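Local coordinates for protein tartronic semialdehyde reductase (Salmonella typhimurium, PDB 1YB4) that catalyses the reversible NAD(P)H-dependent reduction of tartronate semialdehyde (2-hydroxy-3-oxopropanoate) to (R)-glycerate, at residues Q71-L76 against A107-E112. Residues are numbered along the deposited sequence; the frame is centred on the assembly and turned at random.
Sequences QVEDVL and AQRVNE
E73 and R109, on the neighbouring helices 69-77 and 100-111, meet in a long salt bridge, with OE2 of E73 4.0 Å from NH2 of R109. Glutamate suits this partly exposed place because its extended chain brings the carboxylate close to the arginine: CG stands anti to the backbone N (chi1 -171°) and the rest runs on without a bend. R109 covers its share with a chain bent at chi2 and chi3, and the two side chains approach at a slant. Carboxylate and guanidinium planes lie 63° apart, far from the coplanar, two-pronged pairing these groups can make. The guanidinium also forms a cation-pi contact with F77, just beyond the first segment.

One turn after E73, L76 points toward the second helix from a buried position. Its CG comes to 4.2 Å from CG2 of V110, the side chains crossing at about a right angle. Branched aliphatic residues suit this buried place, where both also touch I92 of the central sheet and have no polar side-chain group to satisfy, while F106 adds to the cover over L76 and A115 to that over V110.

The two helices thus lie side by side over one region of the Rossmann-type nucleotide-binding domain, in line with its alternating strand-helix order: strand 90-94 follows the first and precedes the second. With 101 Å² buried in all, the pairing is slight. Its apolar part faces the sheet, whereas the distant, skewed charge pair between two partly exposed residues is consistent with a loose electrostatic attraction rather than a tightly held pair.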
loop_
_atom_site.group_PDB
_atom_site.type_symbol
_atom_site.label_atom_id
_atom_site.label_comp_id
_atom_site.label_asym_id
_atom_site.label_seq_id
_atom_site.Cartn_x
_atom_site.Cartn_y
_atom_site.Cartn_z
ATOM N N GLN A 71 13.415 11.347 -26.148
ATOM C CA GLN A 71 13.161 12.070 -27.398
ATOM C C GLN A 71 13.504 13.552 -27.262
ATOM O O GLN A 71 13.769 14.231 -28.261
ATOM C CB GLN A 71 11.709 11.960 -27.813
ATOM C CG GLN A 71 11.325 10.645 -28.422
ATOM C CD GLN A 71 9.884 10.660 -28.866
ATOM O OE1 GLN A 71 9.504 11.423 -29.761
ATOM N NE2 GLN A 71 9.061 9.835 -28.229
ATOM N N VAL A 72 13.475 14.062 -26.035
ATOM C CA VAL A 72 13.838 15.453 -25.806
ATOM C C VAL A 72 15.366 15.522 -25.824
ATOM O O VAL A 72 15.946 16.543 -26.198
ATOM C CB VAL A 72 13.326 15.979 -24.443
ATOM C CG1 VAL A 72 14.194 17.138 -23.957
ATOM C CG2 VAL A 72 11.912 16.461 -24.583
ATOM N N GLU A 73 16.019 14.431 -25.436
ATOM C CA GLU A 73 17.477 14.410 -25.407
ATOM C C GLU A 73 18.054 14.335 -26.817
ATOM O O GLU A 73 19.081 14.950 -27.111
ATOM C CB GLU A 73 17.986 13.225 -24.591
ATOM C CG GLU A 73 19.481 13.277 -24.341
ATOM C CD GLU A 73 20.014 12.033 -23.655
ATOM O OE1 GLU A 73 19.461 11.646 -22.596
ATOM O OE2 GLU A 73 20.992 11.449 -24.177
ATOM N N ASP A 74 17.385 13.586 -27.686
ATOM C CA ASP A 74 17.836 13.433 -29.057
ATOM C C ASP A 74 17.607 14.731 -29.823
ATOM O O ASP A 74 18.426 15.127 -30.648
ATOM C CB ASP A 74 17.088 12.279 -29.726
ATOM C CG ASP A 74 17.732 11.845 -31.030
ATOM O OD1 ASP A 74 17.110 11.037 -31.750
ATOM O OD2 ASP A 74 18.855 12.304 -31.332
ATOM N N VAL A 75 16.488 15.396 -29.559
ATOM C CA VAL A 75 16.216 16.655 -30.234
ATOM C C VAL A 75 17.324 17.619 -29.856
ATOM O O VAL A 75 17.803 18.394 -30.678
ATOM C CB VAL A 75 14.869 17.263 -29.805
ATOM C CG1 VAL A 75 14.810 18.733 -30.201
ATOM C CG2 VAL A 75 13.735 16.508 -30.467
ATOM N N LEU A 76 17.732 17.559 -28.598
ATOM C CA LEU A 76 18.784 18.430 -28.116
ATOM C C LEU A 76 20.162 18.031 -28.621
ATOM O O LEU A 76 20.836 18.817 -29.286
ATOM C CB LEU A 76 18.778 18.459 -26.587
ATOM C CG LEU A 76 18.174 19.679 -25.873
ATOM C CD1 LEU A 76 17.330 20.508 -26.821
ATOM C CD2 LEU A 76 17.346 19.201 -24.682
ATOM N N ALA A 107 19.824 21.049 -19.427
ATOM C CA ALA A 107 19.947 22.487 -19.244
ATOM C C ALA A 107 21.393 22.947 -19.200
ATOM O O ALA A 107 21.816 23.727 -20.050
ATOM C CB ALA A 107 19.224 22.920 -17.964
ATOM N N GLN A 108 22.161 22.471 -18.223
ATOM C CA GLN A 108 23.549 22.910 -18.130
ATOM C C GLN A 108 24.365 22.535 -19.362
ATOM O O GLN A 108 25.374 23.174 -19.647
ATOM C CB GLN A 108 24.219 22.380 -16.860
ATOM C CG GLN A 108 24.469 20.897 -16.823
ATOM C CD GLN A 108 25.101 20.472 -15.506
ATOM O OE1 GLN A 108 26.124 21.027 -15.092
ATOM N NE2 GLN A 108 24.497 19.484 -14.841
ATOM N N ARG A 109 23.934 21.509 -20.096
ATOM C CA ARG A 109 24.647 21.130 -21.308
ATOM C C ARG A 109 24.431 22.255 -22.299
ATOM O O ARG A 109 25.381 22.814 -22.834
ATOM C CB ARG A 109 24.109 19.832 -21.902
ATOM C CG ARG A 109 24.735 18.574 -21.349
ATOM C CD ARG A 109 24.805 17.515 -22.439
ATOM N NE ARG A 109 24.204 16.244 -22.043
ATOM C CZ ARG A 109 23.969 15.249 -22.890
ATOM N NH1 ARG A 109 24.285 15.387 -24.173
ATOM N NH2 ARG A 109 23.419 14.121 -22.460
ATOM N N VAL A 110 23.167 22.581 -22.543
ATOM C CA VAL A 110 22.820 23.659 -23.454
ATOM C C VAL A 110 23.443 24.963 -22.941
ATOM O O VAL A 110 23.947 25.767 -23.724
ATOM C CB VAL A 110 21.271 23.800 -23.573
ATOM C CG1 VAL A 110 20.893 25.139 -24.168
ATOM C CG2 VAL A 110 20.719 22.697 -24.448
ATOM N N ASN A 111 23.432 25.157 -21.622
ATOM C CA ASN A 111 23.999 26.369 -21.020
ATOM C C ASN A 111 25.487 26.549 -21.317
ATOM O O ASN A 111 25.958 27.681 -21.466
ATOM C CB ASN A 111 23.794 26.389 -19.500
ATOM C CG ASN A 111 22.392 26.841 -19.093
ATOM O OD1 ASN A 111 22.055 26.849 -17.908
ATOM N ND2 ASN A 111 21.574 27.217 -20.072
ATOM N N GLU A 112 26.224 25.442 -21.395
ATOM C CA GLU A 112 27.651 25.517 -21.676
ATOM C C GLU A 112 27.906 25.596 -23.176
ATOM O O GLU A 112 29.051 25.625 -23.615
ATOM C CB GLU A 112 28.396 24.328 -21.042
ATOM C CG GLU A 112 27.950 22.945 -21.489
ATOM C CD GLU A 112 28.450 21.848 -20.557
ATOM O OE1 GLU A 112 28.209 21.948 -19.337
ATOM O OE2 GLU A 112 29.080 20.881 -21.038
#